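Local coordinates for threonine--tRNA ligase catalytic subunit (Aeropyrum pernix, PDB 3A32), which catalyses the ATP-dependent attachment of threonine to tRNA(Thr) and probably cannot deacylate mischarged seryl-tRNA(Thr), lacking the domain for it, at residues A[334-348]-A[372-384]. Sequence-based numbering, arbitrary orientation.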
loop_
_atom_site.group_PDB
_atom_site.type_symbol
_atom_site.label_atom_id
_atom_site.label_comp_id
_atom_site.label_asym_id
_atom_site.label_seq_id
_atom_site.Cartn_x
_atom_site.Cartn_y
_atom_site.Cartn_z
ATOM N N PHE A 334 17.732 -7.520 2.595
ATOM C CA PHE A 334 17.655 -7.520 1.150
ATOM C C PHE A 334 16.314 -7.008 0.598
ATOM O O PHE A 334 16.303 -6.226 -0.354
ATOM C CB PHE A 334 17.983 -8.906 0.580
ATOM C CG PHE A 334 17.884 -8.995 -0.913
ATOM C CD1 PHE A 334 19.003 -8.780 -1.713
ATOM C CD2 PHE A 334 16.688 -9.375 -1.518
ATOM C CE1 PHE A 334 18.933 -8.903 -3.114
ATOM C CE2 PHE A 334 16.596 -9.485 -2.906
ATOM C CZ PHE A 334 17.728 -9.244 -3.717
ATOM N N THR A 335 15.197 -7.470 1.181
ATOM C CA THR A 335 13.882 -7.159 0.628
ATOM C C THR A 335 13.535 -5.638 0.716
ATOM O O THR A 335 12.779 -5.097 -0.109
ATOM C CB THR A 335 12.773 -8.067 1.255
ATOM O OG1 THR A 335 13.029 -9.452 0.909
ATOM C CG2 THR A 335 11.423 -7.736 0.685
ATOM N N LEU A 336 14.152 -4.974 1.686
ATOM C CA LEU A 336 13.921 -3.583 2.032
ATOM C C LEU A 336 15.055 -2.600 1.669
ATOM O O LEU A 336 15.002 -1.421 2.032
ATOM C CB LEU A 336 13.635 -3.514 3.534
ATOM C CG LEU A 336 12.390 -4.289 4.014
ATOM C CD1 LEU A 336 12.245 -4.005 5.508
ATOM C CD2 LEU A 336 11.057 -3.961 3.204
ATOM N N ALA A 337 16.071 -3.067 0.951
ATOM C CA ALA A 337 17.239 -2.267 0.634
ATOM C C ALA A 337 16.876 -1.375 -0.560
ATOM O O ALA A 337 16.415 -1.870 -1.607
ATOM C CB ALA A 337 18.436 -3.195 0.285
ATOM N N PRO A 338 17.122 -0.051 -0.446
ATOM C CA PRO A 338 16.911 0.814 -1.620
ATOM C C PRO A 338 17.604 0.239 -2.881
ATOM O O PRO A 338 16.951 0.075 -3.926
ATOM C CB PRO A 338 17.512 2.152 -1.173
ATOM C CG PRO A 338 17.316 2.153 0.345
ATOM C CD PRO A 338 17.623 0.703 0.724
ATOM N N ILE A 339 18.906 -0.082 -2.793
ATOM C CA ILE A 339 19.615 -0.750 -3.900
ATOM C C ILE A 339 19.839 -2.215 -3.526
ATOM O O ILE A 339 20.548 -2.516 -2.548
ATOM C CB ILE A 339 20.975 -0.040 -4.243
ATOM C CG1 ILE A 339 20.730 1.431 -4.627
ATOM C CG2 ILE A 339 21.730 -0.811 -5.357
ATOM C CD1 ILE A 339 22.035 2.306 -4.814
ATOM N N GLN A 340 19.236 -3.131 -4.289
ATOM C CA GLN A 340 19.379 -4.550 -4.024
ATOM C C GLN A 340 20.651 -5.170 -4.601
ATOM O O GLN A 340 21.349 -5.922 -3.912
ATOM C CB GLN A 340 18.121 -5.282 -4.508
ATOM C CG GLN A 340 16.898 -4.930 -3.596
ATOM C CD GLN A 340 15.656 -5.617 -3.994
ATOM O OE1 GLN A 340 15.172 -5.451 -5.114
ATOM N NE2 GLN A 340 15.082 -6.382 -3.068
ATOM N N PHE A 341 20.957 -4.867 -5.862
ATOM C CA PHE A 341 22.194 -5.339 -6.506
ATOM C C PHE A 341 22.907 -4.120 -6.991
ATOM O O PHE A 341 22.327 -3.371 -7.784
ATOM C CB PHE A 341 21.907 -6.236 -7.729
ATOM C CG PHE A 341 21.441 -7.616 -7.366
ATOM C CD1 PHE A 341 22.368 -8.606 -7.011
ATOM C CD2 PHE A 341 20.078 -7.916 -7.325
ATOM C CE1 PHE A 341 21.940 -9.886 -6.647
ATOM C CE2 PHE A 341 19.633 -9.195 -6.959
ATOM C CZ PHE A 341 20.558 -10.198 -6.649
ATOM N N ALA A 342 24.158 -3.909 -6.546
ATOM C CA ALA A 342 25.000 -2.913 -7.206
ATOM C C ALA A 342 25.920 -3.695 -8.155
ATOM O O ALA A 342 26.607 -4.636 -7.710
ATOM C CB ALA A 342 25.809 -2.102 -6.211
ATOM N N VAL A 343 25.896 -3.346 -9.432
ATOM C CA VAL A 343 26.688 -4.011 -10.464
ATOM C C VAL A 343 27.822 -3.058 -10.841
ATOM O O VAL A 343 27.575 -1.955 -11.360
ATOM C CB VAL A 343 25.820 -4.372 -11.726
ATOM C CG1 VAL A 343 26.665 -5.019 -12.808
ATOM C CG2 VAL A 343 24.611 -5.324 -11.360
ATOM N N ILE A 344 29.049 -3.464 -10.527
ATOM C CA ILE A 344 30.243 -2.607 -10.582
ATOM C C ILE A 344 31.213 -3.107 -11.668
ATOM O O ILE A 344 31.790 -4.191 -11.555
ATOM C CB ILE A 344 30.923 -2.499 -9.191
ATOM C CG1 ILE A 344 29.921 -1.928 -8.174
ATOM C CG2 ILE A 344 32.139 -1.536 -9.239
ATOM C CD1 ILE A 344 30.013 -2.462 -6.806
ATOM N N ALA A 345 31.349 -2.309 -12.728
ATOM C CA ALA A 345 32.116 -2.705 -13.892
ATOM C C ALA A 345 33.553 -2.202 -13.669
ATOM O O ALA A 345 33.786 -0.996 -13.646
ATOM C CB ALA A 345 31.492 -2.092 -15.167
ATOM N N VAL A 346 34.515 -3.105 -13.468
ATOM C CA VAL A 346 35.883 -2.637 -13.186
ATOM C C VAL A 346 36.694 -2.549 -14.496
ATOM O O VAL A 346 37.290 -3.537 -14.960
ATOM C CB VAL A 346 36.572 -3.486 -12.163
ATOM C CG1 VAL A 346 37.895 -2.812 -11.728
ATOM C CG2 VAL A 346 35.611 -3.792 -10.938
ATOM N N LYS A 347 36.656 -1.378 -15.116
ATOM C CA LYS A 347 37.263 -1.211 -16.441
ATOM C C LYS A 347 38.788 -1.140 -16.349
ATOM O O LYS A 347 39.344 -0.768 -15.311
ATOM C CB LYS A 347 36.674 -0.003 -17.158
ATOM C CG LYS A 347 35.487 -0.404 -18.001
ATOM C CD LYS A 347 34.414 0.655 -18.032
ATOM C CE LYS A 347 33.071 0.044 -18.554
ATOM N NZ LYS A 347 32.721 0.345 -20.016
ATOM N N THR A 348 39.443 -1.528 -17.440
ATOM C CA THR A 348 40.888 -1.729 -17.468
ATOM C C THR A 348 41.581 -0.763 -18.424
ATOM O O THR A 348 42.760 -0.496 -18.269
ATOM C CB THR A 348 41.268 -3.208 -17.854
ATOM O OG1 THR A 348 40.847 -3.498 -19.190
ATOM C CG2 THR A 348 40.597 -4.207 -16.909
ATOM N N PHE A 372 14.056 -6.548 -9.633
ATOM C CA PHE A 372 15.000 -6.137 -8.589
ATOM C C PHE A 372 15.345 -4.675 -8.684
ATOM O O PHE A 372 15.193 -4.047 -9.771
ATOM C CB PHE A 372 16.307 -6.947 -8.662
ATOM C CG PHE A 372 16.135 -8.415 -8.336
ATOM C CD1 PHE A 372 15.760 -8.811 -7.044
ATOM C CD2 PHE A 372 16.379 -9.385 -9.298
ATOM C CE1 PHE A 372 15.621 -10.149 -6.707
ATOM C CE2 PHE A 372 16.230 -10.742 -8.989
ATOM C CZ PHE A 372 15.822 -11.108 -7.681
ATOM N N ARG A 373 15.858 -4.132 -7.575
ATOM C CA ARG A 373 16.387 -2.749 -7.571
ATOM C C ARG A 373 17.915 -2.757 -7.818
ATOM O O ARG A 373 18.692 -3.298 -7.004
ATOM C CB ARG A 373 15.983 -2.015 -6.298
ATOM C CG ARG A 373 14.429 -1.709 -6.240
ATOM C CD ARG A 373 14.011 -0.928 -5.025
ATOM N NE ARG A 373 14.305 -1.601 -3.768
ATOM C CZ ARG A 373 13.529 -2.524 -3.190
ATOM N NH1 ARG A 373 12.381 -2.885 -3.769
ATOM N NH2 ARG A 373 13.883 -3.067 -2.018
ATOM N N VAL A 374 18.320 -2.147 -8.940
ATOM C CA VAL A 374 19.664 -2.299 -9.500
ATOM C C VAL A 374 20.342 -0.902 -9.659
ATOM O O VAL A 374 19.685 0.084 -10.040
ATOM C CB VAL A 374 19.636 -3.092 -10.876
ATOM C CG1 VAL A 374 21.085 -3.416 -11.390
ATOM C CG2 VAL A 374 18.860 -4.393 -10.732
ATOM N N ALA A 375 21.628 -0.815 -9.317
ATOM C CA ALA A 375 22.434 0.344 -9.665
ATOM C C ALA A 375 23.737 -0.144 -10.329
ATOM O O ALA A 375 24.415 -1.026 -9.789
ATOM C CB ALA A 375 22.723 1.173 -8.414
ATOM N N VAL A 376 24.060 0.384 -11.513
ATOM C CA VAL A 376 25.329 0.067 -12.196
ATOM C C VAL A 376 26.296 1.179 -11.895
ATOM O O VAL A 376 25.916 2.346 -11.931
ATOM C CB VAL A 376 25.159 -0.005 -13.699
ATOM C CG1 VAL A 376 26.541 -0.239 -14.395
ATOM C CG2 VAL A 376 24.218 -1.106 -14.050
ATOM N N LYS A 377 27.526 0.813 -11.551
ATOM C CA LYS A 377 28.589 1.792 -11.353
ATOM C C LYS A 377 29.746 1.477 -12.343
ATOM O O LYS A 377 30.208 0.365 -12.411
ATOM C CB LYS A 377 29.066 1.762 -9.889
ATOM C CG LYS A 377 30.254 2.683 -9.517
ATOM C CD LYS A 377 29.979 4.185 -9.823
ATOM C CE LYS A 377 31.256 4.976 -9.590
ATOM N NZ LYS A 377 31.024 6.460 -9.568
ATOM N N GLY A 378 30.143 2.453 -13.142
ATOM C CA GLY A 378 31.322 2.361 -13.999
ATOM C C GLY A 378 32.553 2.678 -13.173
ATOM O O GLY A 378 32.694 3.771 -12.652
ATOM N N SER A 379 33.447 1.720 -13.009
ATOM C CA SER A 379 34.624 1.949 -12.154
ATOM C C SER A 379 35.870 1.583 -12.953
ATOM O O SER A 379 35.796 1.464 -14.173
ATOM C CB SER A 379 34.516 1.128 -10.863
ATOM O OG SER A 379 35.499 1.545 -9.910
ATOM N N SER A 380 36.997 1.374 -12.285
ATOM C CA SER A 380 38.268 1.132 -12.949
ATOM C C SER A 380 39.174 0.435 -11.956
ATOM O O SER A 380 38.857 0.425 -10.760
ATOM C CB SER A 380 38.871 2.464 -13.490
ATOM O OG SER A 380 39.487 3.219 -12.460
ATOM N N LYS A 381 40.263 -0.191 -12.436
ATOM C CA LYS A 381 41.235 -0.850 -11.563
ATOM C C LYS A 381 41.816 0.120 -10.526
ATOM O O LYS A 381 41.910 -0.195 -9.345
ATOM C CB LYS A 381 42.402 -1.440 -12.364
ATOM C CG LYS A 381 42.069 -2.592 -13.322
ATOM C CD LYS A 381 43.352 -3.319 -13.825
ATOM C CE LYS A 381 43.691 -4.535 -12.931
ATOM N NZ LYS A 381 44.991 -5.225 -13.324
ATOM N N THR A 382 42.211 1.306 -10.959
ATOM C CA THR A 382 42.760 2.299 -9.999
ATOM C C THR A 382 41.690 3.035 -9.169
ATOM O O THR A 382 41.937 3.331 -8.000
ATOM C CB THR A 382 43.679 3.278 -10.681
ATOM O OG1 THR A 382 42.928 4.055 -11.604
ATOM C CG2 THR A 382 44.755 2.508 -11.449
ATOM N N GLY A 383 40.521 3.305 -9.760
ATOM C CA GLY A 383 39.397 3.930 -9.059
ATOM C C GLY A 383 38.659 3.025 -8.054
ATOM O O GLY A 383 38.029 3.533 -7.118
ATOM N N LEU A 384 38.774 1.696 -8.201
ATOM C CA LEU A 384 37.908 0.747 -7.469
ATOM C C LEU A 384 37.821 1.002 -5.979
ATOM O O LEU A 384 36.748 1.096 -5.421
ATOM C CB LEU A 384 38.287 -0.730 -7.726
ATOM C CG LEU A 384 37.239 -1.734 -7.214
ATOM C CD1 LEU A 384 35.865 -1.604 -7.900
ATOM C CD2 LEU A 384 37.778 -3.147 -7.249
HETATM O O HOH W 1 11.197 -5.035 -2.315
#
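Arg373 turns NE and NH2 together onto one oxygen, Ala337 O, at 3.0 and 2.8 Å, both nitrogens approaching from one side of that carbonyl. This pairing illustrates how a beta-alpha-beta unit, here strands 341-347 and 373-380 of the anticodon-binding domain joined through helix 353-369, can tie down the chain leading into its first strand. NH2 also donates to Thr335 O, 53° above that carbonyl's plane, and a water links the same oxygen to NH1, which has a further partner in Ile463 O. Over one guanidinium face lies the Gln340 amide, stacked with its plane turned only 10° from that of the guanidinium; OE1 takes Arg373 N on a lone pair at 2.9 Å, while NE2 holds Phe334 O. A leucine in place of this arginine would probably cost the carbonyls of Thr335 and Ala337 their guanidinium donors and leave the Gln340 amide without its stacking partner. Beyond, the parallel strands exchange backbone bonds alternately, from Phe341 N–Arg373 O to Lys381 N–Lys347 O. Val343 and Val374 pack on the face turned to helix 353-369; on the other, Leu384 CD1 meets Val346 CG2 at 3.8 Å. With CG beside its backbone N (chi1 -75°), Phe341 sets CE2 3.8 Å above the centre of the Phe372 ring, edge to face.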